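Local coordinates for devB protein (Vibrio cholerae O1 biovar eltor str. N16961, PDB 1Y89) that probably hydrolyses 6-phosphogluconolactone to 6-phosphogluconate in the pentose phosphate pathway, at residues Q109-A120 with A158-H166; L181-L192 with I218-L229. One frame throughout, in Å; residues are numbered along the deposited sequence.

Interaction 1. Residues Q109-A120 with A158-H166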
loop_
_atom_site.group_PDB
_atom_site.type_symbol
_atom_site.label_atom_id
_atom_site.label_comp_id
_atom_site.label_asym_id
_atom_site.label_seq_id
_atom_site.Cartn_x
_atom_site.Cartn_y
_atom_site.Cartn_z
ATOM N N GLN A 109 -11.340 17.421 31.739
ATOM C CA GLN A 109 -12.679 17.000 31.310
ATOM C C GLN A 109 -13.362 18.037 30.408
ATOM O O GLN A 109 -13.912 17.684 29.358
ATOM C CB GLN A 109 -13.567 16.656 32.508
ATOM C CG GLN A 109 -14.938 16.080 32.102
ATOM C CD GLN A 109 -14.824 14.865 31.167
ATOM O OE1 GLN A 109 -14.025 13.929 31.420
ATOM N NE2 GLN A 109 -15.651 14.864 30.089
ATOM N N ALA A 110 -13.351 19.311 30.828
ATOM C CA ALA A 110 -13.940 20.362 30.000
ATOM C C ALA A 110 -13.130 20.518 28.711
ATOM O O ALA A 110 -13.678 20.857 27.650
ATOM C CB ALA A 110 -14.036 21.680 30.757
ATOM N N GLU A 111 -11.830 20.234 28.780
ATOM C CA GLU A 111 -11.026 20.238 27.565
ATOM C C GLU A 111 -11.382 19.095 26.605
ATOM O O GLU A 111 -11.521 19.332 25.401
ATOM C CB GLU A 111 -9.515 20.321 27.871
ATOM C CG GLU A 111 -8.624 20.165 26.626
ATOM C CD GLU A 111 -8.926 21.150 25.486
ATOM O OE1 GLU A 111 -9.588 22.184 25.691
ATOM O OE2 GLU A 111 -8.479 20.896 24.358
ATOM N N ALA A 112 -11.543 17.867 27.102
ATOM C CA ALA A 112 -12.045 16.780 26.243
ATOM C C ALA A 112 -13.356 17.180 25.533
ATOM O O ALA A 112 -13.521 16.891 24.330
ATOM C CB ALA A 112 -12.258 15.486 27.041
ATOM N N GLU A 113 -14.294 17.804 26.269
ATOM C CA GLU A 113 -15.555 18.258 25.663
ATOM C C GLU A 113 -15.351 19.364 24.622
ATOM O O GLU A 113 -15.980 19.330 23.570
ATOM C CB GLU A 113 -16.556 18.709 26.730
ATOM C CG GLU A 113 -16.897 17.568 27.677
ATOM C CD GLU A 113 -17.745 17.976 28.873
ATOM O OE1 GLU A 113 -18.306 19.102 28.897
ATOM O OE2 GLU A 113 -17.853 17.137 29.785
ATOM N N ARG A 114 -14.519 20.362 24.932
ATOM C CA ARG A 114 -14.165 21.412 23.935
ATOM C C ARG A 114 -13.566 20.811 22.657
ATOM O O ARG A 114 -13.948 21.152 21.528
ATOM C CB ARG A 114 -13.174 22.418 24.531
ATOM C CG ARG A 114 -13.018 23.706 23.694
ATOM C CD ARG A 114 -11.602 24.322 23.791
ATOM N NE ARG A 114 -10.555 23.362 23.416
ATOM C CZ ARG A 114 -10.254 23.041 22.153
ATOM N NH1 ARG A 114 -10.897 23.637 21.126
ATOM N NH2 ARG A 114 -9.309 22.136 21.913
ATOM N N PHE A 115 -12.596 19.926 22.837
ATOM C CA PHE A 115 -11.935 19.233 21.727
ATOM C C PHE A 115 -12.975 18.492 20.873
ATOM O O PHE A 115 -12.997 18.642 19.651
ATOM C CB PHE A 115 -10.837 18.305 22.337
ATOM C CG PHE A 115 -10.259 17.266 21.397
ATOM C CD1 PHE A 115 -9.769 17.611 20.135
ATOM C CD2 PHE A 115 -10.088 15.956 21.839
ATOM C CE1 PHE A 115 -9.183 16.622 19.310
ATOM C CE2 PHE A 115 -9.517 14.970 21.007
ATOM C CZ PHE A 115 -9.066 15.316 19.751
ATOM N N ALA A 116 -13.877 17.748 21.529
ATOM C CA ALA A 116 -14.920 17.019 20.825
ATOM C C ALA A 116 -15.801 17.954 19.971
ATOM O O ALA A 116 -16.103 17.652 18.807
ATOM C CB ALA A 116 -15.801 16.231 21.828
ATOM N N GLN A 117 -16.224 19.073 20.565
ATOM C CA GLN A 117 -17.150 19.993 19.887
ATOM C C GLN A 117 -16.404 20.639 18.721
ATOM O O GLN A 117 -16.987 20.838 17.664
ATOM C CB GLN A 117 -17.641 21.096 20.830
ATOM C CG GLN A 117 -18.428 20.622 22.042
ATOM C CD GLN A 117 -19.707 19.842 21.681
ATOM O OE1 GLN A 117 -19.675 18.614 21.424
ATOM N NE2 GLN A 117 -20.839 20.538 21.713
ATOM N N ALA A 118 -15.111 20.952 18.927
ATOM C CA ALA A 118 -14.275 21.574 17.888
ATOM C C ALA A 118 -14.159 20.653 16.644
ATOM O O ALA A 118 -14.321 21.114 15.487
ATOM C CB ALA A 118 -12.865 21.927 18.440
HETATM N N MSE A 119 -13.933 19.358 16.876
HETATM C CA MSE A 119 -13.864 18.389 15.757
HETATM C C MSE A 119 -15.216 18.278 15.049
HETATM O O MSE A 119 -15.269 18.338 13.808
HETATM C CB MSE A 119 -13.416 17.006 16.230
HETATM C CG MSE A 119 -11.955 16.941 16.647
HETATM SE SE MSE A 119 -11.574 15.039 17.029
HETATM C CE MSE A 119 -12.443 14.884 18.814
ATOM N N ALA A 120 -16.300 18.137 15.838
ATOM C CA ALA A 120 -17.640 18.003 15.283
ATOM C C ALA A 120 -18.055 19.226 14.483
ATOM O O ALA A 120 -18.837 19.101 13.512
ATOM C CB ALA A 120 -18.689 17.730 16.403
ATOM N N ALA A 158 -19.565 6.365 23.076
ATOM C CA ALA A 158 -20.232 7.153 22.030
ATOM C C ALA A 158 -19.674 8.593 21.908
ATOM O O ALA A 158 -19.962 9.312 20.921
ATOM C CB ALA A 158 -21.752 7.167 22.247
ATOM N N ASN A 159 -18.895 9.011 22.905
ATOM C CA ASN A 159 -18.226 10.314 22.859
ATOM C C ASN A 159 -17.068 10.321 21.846
ATOM O O ASN A 159 -16.580 9.256 21.423
ATOM C CB ASN A 159 -17.696 10.722 24.236
ATOM C CG ASN A 159 -18.779 10.906 25.277
ATOM O OD1 ASN A 159 -18.553 10.645 26.465
ATOM N ND2 ASN A 159 -19.922 11.406 24.871
ATOM N N LEU A 160 -16.619 11.526 21.473
ATOM C CA LEU A 160 -15.525 11.671 20.517
ATOM C C LEU A 160 -14.158 11.755 21.178
ATOM O O LEU A 160 -13.121 11.579 20.516
ATOM C CB LEU A 160 -15.754 12.878 19.587
ATOM C CG LEU A 160 -17.125 12.959 18.908
ATOM C CD1 LEU A 160 -17.233 14.242 18.092
ATOM C CD2 LEU A 160 -17.370 11.717 18.032
ATOM N N SER A 161 -14.134 12.032 22.482
ATOM C CA SER A 161 -12.843 12.149 23.184
ATOM C C SER A 161 -13.066 11.639 24.585
ATOM O O SER A 161 -14.216 11.458 25.014
ATOM C CB SER A 161 -12.411 13.603 23.258
ATOM O OG SER A 161 -13.424 14.330 23.968
ATOM N N VAL A 162 -11.968 11.435 25.302
ATOM C CA VAL A 162 -12.041 10.868 26.631
ATOM C C VAL A 162 -10.829 11.343 27.413
ATOM O O VAL A 162 -9.755 11.549 26.819
ATOM C CB VAL A 162 -12.131 9.284 26.563
ATOM C CG1 VAL A 162 -10.863 8.647 25.919
ATOM C CG2 VAL A 162 -12.465 8.667 27.952
ATOM N N VAL A 163 -10.980 11.499 28.734
ATOM C CA VAL A 163 -9.813 11.694 29.594
ATOM C C VAL A 163 -9.286 10.327 30.009
ATOM O O VAL A 163 -10.058 9.488 30.462
ATOM C CB VAL A 163 -10.117 12.582 30.841
ATOM C CG1 VAL A 163 -8.862 12.699 31.788
ATOM C CG2 VAL A 163 -10.601 13.964 30.389
ATOM N N ALA A 164 -7.984 10.108 29.842
ATOM C CA ALA A 164 -7.365 8.830 30.165
ATOM C C ALA A 164 -6.188 9.054 31.116
ATOM O O ALA A 164 -5.583 10.113 31.105
ATOM C CB ALA A 164 -6.872 8.146 28.875
ATOM N N SER A 165 -5.869 8.081 31.965
ATOM C CA SER A 165 -4.647 8.244 32.770
ATOM C C SER A 165 -3.666 7.166 32.394
ATOM O O SER A 165 -4.049 6.004 32.175
ATOM C CB SER A 165 -4.939 8.272 34.265
ATOM O OG SER A 165 -5.266 6.991 34.697
ATOM N N HIS A 166 -2.409 7.563 32.229
ATOM C CA HIS A 166 -1.383 6.607 31.893
ATOM C C HIS A 166 -1.367 5.517 32.992
ATOM O O HIS A 166 -1.336 5.833 34.188
ATOM C CB HIS A 166 -0.025 7.288 31.790
ATOM C CG HIS A 166 1.004 6.432 31.131
ATOM N ND1 HIS A 166 1.640 5.401 31.790
ATOM C CD2 HIS A 166 1.479 6.419 29.859
ATOM C CE1 HIS A 166 2.462 4.789 30.954
ATOM N NE2 HIS A 166 2.393 5.393 29.776
HETATM O O HOH W 1 -13.513 11.625 30.036
#
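Leu160 lays its side chain along the last turn of helix segment 109-120, its CB 4.0 Å from the CB of Ala116 and its CD1 near the CB of Ala120. The CE of selenomethionine Met119 completes this apolar patch: the chain bends at its last torsion (chi3 -77°), which brings CE within 3.9 Å of Leu160 CB and also sets it over the centre of the Phe115 ring, 3.5 Å above the plane. Helix segment 109-120 and strand 161-165 run roughly antiparallel (156°), their axes 7.5 Å apart at the closest. Such closeness fits the alanines, Ala112 and Ala116, that point at the strand.

At the middle of the contact Ser161 turns OG toward the helix and donates to Ala112 O across 2.6 Å. The hydroxyl arrives from above the carbonyl plane, 54° out of it, on the face opposite the one used by Ala116 N, so the oxygen keeps its helical bond while gaining a second donor. Phe115 CD2 lies 3.6 Å from Ser161 CB. Farther along, Val163 CG2 touches both Ala112 CB and Gln109 OE1, the latter at 3.6 Å, and a water bridges Gln109 OE1 to Val163 N. The other end of that amide, NE2, bonds to Glu113 OE2 in a nearly straight line; together with the water on OE1, this bond limits the rotation of the amide.

Strand 161-165 is the outermost strand at one side of the main sheet within the chain, bonded to strand 172-176. Helix 108-122 packs on strand 161-165 and reaches past it, Phe115 touching Val174 and Lys176 of strand 172-176 and Met119 touching Trp65 of strand 62-70.

Interaction 2. Residues L181-L192 with I218-L229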
loop_
_atom_site.group_PDB
_atom_site.type_symbol
_atom_site.label_atom_id
_atom_site.label_comp_id
_atom_site.label_asym_id
_atom_site.label_seq_id
_atom_site.Cartn_x
_atom_site.Cartn_y
_atom_site.Cartn_z
ATOM N N LEU A 181 -11.338 7.025 15.612
ATOM C CA LEU A 181 -10.406 6.255 14.764
ATOM C C LEU A 181 -11.093 5.350 13.749
ATOM O O LEU A 181 -10.696 5.290 12.581
ATOM C CB LEU A 181 -9.435 5.420 15.617
ATOM C CG LEU A 181 -8.219 6.092 16.226
ATOM C CD1 LEU A 181 -8.523 7.446 16.900
ATOM C CD2 LEU A 181 -7.520 5.094 17.262
ATOM N N GLN A 182 -12.132 4.655 14.193
ATOM C CA GLN A 182 -12.890 3.754 13.341
ATOM C C GLN A 182 -13.634 4.491 12.202
ATOM O O GLN A 182 -13.838 3.926 11.118
ATOM C CB GLN A 182 -13.882 2.964 14.216
ATOM C CG GLN A 182 -13.217 1.965 15.180
ATOM C CD GLN A 182 -14.162 1.490 16.300
ATOM O OE1 GLN A 182 -15.075 2.215 16.701
ATOM N NE2 GLN A 182 -13.913 0.285 16.834
ATOM N N ALA A 183 -14.028 5.748 12.442
ATOM C CA ALA A 183 -14.731 6.541 11.425
ATOM C C ALA A 183 -13.847 7.184 10.352
ATOM O O ALA A 183 -14.352 7.732 9.354
ATOM C CB ALA A 183 -15.599 7.607 12.120
ATOM N N ALA A 184 -12.533 7.167 10.573
ATOM C CA ALA A 184 -11.590 7.853 9.679
ATOM C C ALA A 184 -11.464 7.176 8.308
ATOM O O ALA A 184 -11.700 5.963 8.174
ATOM C CB ALA A 184 -10.236 7.984 10.349
ATOM N N LYS A 185 -11.113 7.953 7.282
ATOM C CA LYS A 185 -10.942 7.374 5.947
ATOM C C LYS A 185 -9.705 6.465 5.889
ATOM O O LYS A 185 -9.651 5.514 5.089
ATOM C CB LYS A 185 -10.809 8.473 4.905
ATOM C CG LYS A 185 -12.110 9.288 4.742
ATOM C CD LYS A 185 -11.846 10.471 3.829
ATOM C CE LYS A 185 -13.027 11.508 3.829
ATOM N NZ LYS A 185 -12.666 12.790 3.072
ATOM N N ARG A 186 -8.732 6.763 6.746
ATOM C CA ARG A 186 -7.417 6.142 6.671
ATOM C C ARG A 186 -6.742 6.287 8.014
ATOM O O ARG A 186 -6.651 7.409 8.542
ATOM C CB ARG A 186 -6.587 6.824 5.573
ATOM C CG ARG A 186 -5.127 6.293 5.479
ATOM C CD ARG A 186 -4.365 7.119 4.447
ATOM N NE ARG A 186 -2.991 6.611 4.273
ATOM C CZ ARG A 186 -2.028 7.248 3.627
ATOM N NH1 ARG A 186 -2.261 8.449 3.077
ATOM N NH2 ARG A 186 -0.820 6.686 3.552
ATOM N N ILE A 187 -6.303 5.172 8.604
ATOM C CA ILE A 187 -5.502 5.253 9.817
ATOM C C ILE A 187 -4.252 4.433 9.564
ATOM O O ILE A 187 -4.304 3.419 8.867
ATOM C CB ILE A 187 -6.272 4.779 11.113
ATOM C CG1 ILE A 187 -6.443 3.244 11.123
ATOM C CG2 ILE A 187 -7.685 5.482 11.227
ATOM C CD1 ILE A 187 -7.167 2.672 12.427
ATOM N N SER A 188 -3.133 4.888 10.117
ATOM C CA SER A 188 -1.844 4.311 9.784
ATOM C C SER A 188 -1.052 4.155 11.051
ATOM O O SER A 188 -0.655 5.157 11.644
ATOM C CB SER A 188 -1.043 5.203 8.796
ATOM O OG SER A 188 -1.810 5.563 7.651
ATOM N N TYR A 189 -0.833 2.906 11.448
ATOM C CA TYR A 189 -0.018 2.593 12.622
ATOM C C TYR A 189 1.449 2.587 12.213
ATOM O O TYR A 189 1.824 1.844 11.300
ATOM C CB TYR A 189 -0.383 1.218 13.171
ATOM C CG TYR A 189 -1.765 1.153 13.779
ATOM C CD1 TYR A 189 -2.002 1.695 15.051
ATOM C CD2 TYR A 189 -2.830 0.508 13.104
ATOM C CE1 TYR A 189 -3.245 1.642 15.642
ATOM C CE2 TYR A 189 -4.117 0.447 13.681
ATOM C CZ TYR A 189 -4.303 1.002 14.957
ATOM O OH TYR A 189 -5.537 0.966 15.572
ATOM N N LEU A 190 2.244 3.464 12.831
ATOM C CA LEU A 190 3.627 3.692 12.419
ATOM C C LEU A 190 4.467 2.991 13.478
ATOM O O LEU A 190 4.554 3.445 14.630
ATOM C CB LEU A 190 3.951 5.192 12.367
ATOM C CG LEU A 190 2.972 6.058 11.550
ATOM C CD1 LEU A 190 3.445 7.550 11.561
ATOM C CD2 LEU A 190 2.797 5.496 10.095
ATOM N N VAL A 191 5.057 1.854 13.085
ATOM C CA VAL A 191 5.625 0.930 14.079
ATOM C C VAL A 191 7.021 0.556 13.629
ATOM O O VAL A 191 7.174 -0.329 12.790
ATOM C CB VAL A 191 4.760 -0.338 14.229
ATOM C CG1 VAL A 191 5.289 -1.208 15.372
ATOM C CG2 VAL A 191 3.291 0.049 14.501
ATOM N N LEU A 192 8.013 1.244 14.200
ATOM C CA LEU A 192 9.398 1.138 13.781
ATOM C C LEU A 192 10.322 0.659 14.892
ATOM O O LEU A 192 10.128 1.003 16.064
ATOM C CB LEU A 192 9.902 2.493 13.261
ATOM C CG LEU A 192 9.542 2.796 11.801
ATOM C CD1 LEU A 192 8.059 2.779 11.498
ATOM C CD2 LEU A 192 10.143 4.121 11.377
ATOM N N ILE A 218 -8.570 -1.924 16.764
ATOM C CA ILE A 218 -9.135 -0.707 16.189
ATOM C C ILE A 218 -8.769 -0.625 14.721
ATOM O O ILE A 218 -7.581 -0.605 14.368
ATOM C CB ILE A 218 -8.673 0.559 17.002
ATOM C CG1 ILE A 218 -9.371 0.565 18.380
ATOM C CG2 ILE A 218 -9.036 1.848 16.244
ATOM C CD1 ILE A 218 -8.747 1.564 19.389
ATOM N N HIS A 219 -9.768 -0.615 13.850
ATOM C CA HIS A 219 -9.485 -0.410 12.416
ATOM C C HIS A 219 -10.524 0.537 11.828
ATOM O O HIS A 219 -11.650 0.677 12.363
ATOM C CB HIS A 219 -9.474 -1.755 11.640
ATOM C CG HIS A 219 -10.689 -2.588 11.874
ATOM N ND1 HIS A 219 -10.754 -3.551 12.864
ATOM C CD2 HIS A 219 -11.898 -2.599 11.255
ATOM C CE1 HIS A 219 -11.958 -4.105 12.850
ATOM N NE2 HIS A 219 -12.672 -3.543 11.887
ATOM N N SER A 220 -10.172 1.181 10.726
ATOM C CA SER A 220 -11.175 1.943 9.996
ATOM C C SER A 220 -12.301 1.003 9.562
ATOM O O SER A 220 -12.051 -0.030 8.884
ATOM C CB SER A 220 -10.556 2.581 8.765
ATOM O OG SER A 220 -11.555 3.241 8.019
ATOM N N THR A 221 -13.535 1.352 9.927
ATOM C CA THR A 221 -14.701 0.535 9.563
ATOM C C THR A 221 -14.897 0.406 8.052
ATOM O O THR A 221 -15.073 -0.702 7.557
ATOM C CB THR A 221 -16.018 1.114 10.164
ATOM O OG1 THR A 221 -15.794 1.408 11.553
ATOM C CG2 THR A 221 -17.219 0.114 10.012
ATOM N N SER A 222 -14.919 1.524 7.323
ATOM C CA SER A 222 -15.168 1.458 5.879
ATOM C C SER A 222 -13.999 1.976 5.041
ATOM O O SER A 222 -14.064 2.016 3.805
ATOM C CB SER A 222 -16.487 2.166 5.511
ATOM O OG SER A 222 -16.489 3.525 5.923
ATOM N N GLY A 223 -12.916 2.369 5.696
ATOM C CA GLY A 223 -11.794 2.861 4.906
ATOM C C GLY A 223 -10.563 1.986 5.068
ATOM O O GLY A 223 -10.670 0.780 5.288
ATOM N N VAL A 224 -9.391 2.623 5.010
ATOM C CA VAL A 224 -8.115 1.946 4.986
ATOM C C VAL A 224 -7.446 1.904 6.384
ATOM O O VAL A 224 -7.354 2.938 7.062
ATOM C CB VAL A 224 -7.179 2.691 3.987
ATOM C CG1 VAL A 224 -5.798 2.043 3.928
ATOM C CG2 VAL A 224 -7.826 2.621 2.575
ATOM N N THR A 225 -6.982 0.724 6.796
ATOM C CA THR A 225 -6.143 0.631 7.991
ATOM C C THR A 225 -4.757 0.198 7.501
ATOM O O THR A 225 -4.656 -0.772 6.747
ATOM C CB THR A 225 -6.678 -0.416 8.963
ATOM O OG1 THR A 225 -8.008 -0.073 9.344
ATOM C CG2 THR A 225 -5.817 -0.478 10.225
ATOM N N GLU A 226 -3.711 0.897 7.926
ATOM C CA GLU A 226 -2.364 0.595 7.461
ATOM C C GLU A 226 -1.432 0.306 8.601
ATOM O O GLU A 226 -1.542 0.907 9.691
ATOM C CB GLU A 226 -1.796 1.784 6.681
ATOM C CG GLU A 226 -2.691 2.192 5.558
ATOM C CD GLU A 226 -2.166 3.355 4.770
ATOM O OE1 GLU A 226 -1.783 4.391 5.371
ATOM O OE2 GLU A 226 -2.151 3.216 3.537
ATOM N N TRP A 227 -0.464 -0.553 8.315
ATOM C CA TRP A 227 0.655 -0.798 9.192
ATOM C C TRP A 227 1.931 -0.451 8.425
ATOM O O TRP A 227 2.216 -1.054 7.375
ATOM C CB TRP A 227 0.672 -2.280 9.620
ATOM C CG TRP A 227 -0.513 -2.599 10.509
ATOM C CD1 TRP A 227 -1.784 -2.853 10.125
ATOM C CD2 TRP A 227 -0.509 -2.594 11.929
ATOM N NE1 TRP A 227 -2.589 -3.044 11.239
ATOM C CE2 TRP A 227 -1.816 -2.896 12.356
ATOM C CE3 TRP A 227 0.489 -2.394 12.887
ATOM C CZ2 TRP A 227 -2.161 -2.993 13.707
ATOM C CZ3 TRP A 227 0.139 -2.495 14.244
ATOM C CH2 TRP A 227 -1.171 -2.780 14.629
ATOM N N TYR A 228 2.676 0.533 8.918
ATOM C CA TYR A 228 3.947 0.948 8.293
ATOM C C TYR A 228 5.064 0.407 9.185
ATOM O O TYR A 228 5.167 0.822 10.343
ATOM C CB TYR A 228 4.063 2.486 8.281
ATOM C CG TYR A 228 3.340 3.172 7.130
ATOM C CD1 TYR A 228 1.976 3.013 6.947
ATOM C CD2 TYR A 228 4.025 3.984 6.238
ATOM C CE1 TYR A 228 1.330 3.620 5.880
ATOM C CE2 TYR A 228 3.396 4.598 5.174
ATOM C CZ TYR A 228 2.042 4.402 4.994
ATOM O OH TYR A 228 1.410 4.969 3.916
ATOM N N LEU A 229 5.876 -0.520 8.679
ATOM C CA LEU A 229 6.954 -1.067 9.495
ATOM C C LEU A 229 8.278 -0.830 8.792
ATOM O O LEU A 229 8.314 -0.677 7.566
ATOM C CB LEU A 229 6.795 -2.592 9.657
ATOM C CG LEU A 229 5.464 -3.201 10.132
ATOM C CD1 LEU A 229 5.666 -4.690 10.348
ATOM C CD2 LEU A 229 4.871 -2.583 11.355
HETATM O O HOH W 2 -14.647 4.181 8.380
HETATM O O HOH W 3 -12.369 -1.456 15.163
#
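Charged and polar side chains cluster where Arg186 crosses Glu226 on one face of two parallel strands. Arg186, extended from CG to NE with CG trans to its own N (chi1 176°), grips a single oxygen side-on: NE lies 2.8 Å from Glu226 OE1 and NH2 lies 3.1 Å from the same atom. NE comes from above the carboxylate plane, NH2 on the syn lone pair, and Ser188 OG donates to the anti one at 2.6 Å. Three donors on one oxygen should favour the ionised carboxylate. Tyr228 OH sits at the guanidinium edge in a weak bond with NH2, whose stronger partner is Asp20.

Aromatic contact marks the other face. Tyr189 and Trp227 form an offset stack, ring centroids 4.5 Å apart (Tyr189 ring to the six-membered ring of Trp227) with planes at 26°, while Tyr189 CB makes a CH-pi contact over that same six-membered ring. Tyr189 OH donates to Ile218 O, 2.8 Å away, from above the carbonyl plane.

Backbone bonds alternate in parallel register, from Val224 N to Lys185 O through Val191 N to Tyr228 O. In the turn before strand 224-230, Ser220 OG accepts from Gly223 N, three residues on, in an ST motif, and donates to Ala184 O at 2.7 Å; Thr221 N bonds to Gln182 O.

Apolar pairs add to this: Leu181 CB lies 3.6 Å from Ile218 CG2, and Val191 CB meets Leu229 CD2. Strands 186-191 and 224-230, joined through helix 197-205 as a beta-alpha-beta crossover in keeping with the family's Rossmann-like clan, are neighbours in the main sheet, between strand 134-137 and strand 2-7; helix 10-25 packs against Leu190 and Tyr228, helix 197-205 against Val191, Trp227 and Leu229.

In the fold
Both contacts belong to the same mixed sheet, but to different parts of it, with centres about 20 Å apart and nearest atoms about 7 Å apart. Interaction 2 pairs two adjacent parallel strands within the sheet and is largely buried; it combines regular backbone bonding with a compact charge cluster on one face and stacked rings on the other. Interaction 1 lies at the far side, where a helix packs on an outermost strand; it is partly buried, smaller, and relies on alanine-lined apolar packing with one direct side-chain-to-backbone hydrogen bond and one water bridge. Segments 109-120 and 158-166 precede 181-192 and 218-229 in the chain, without overlap.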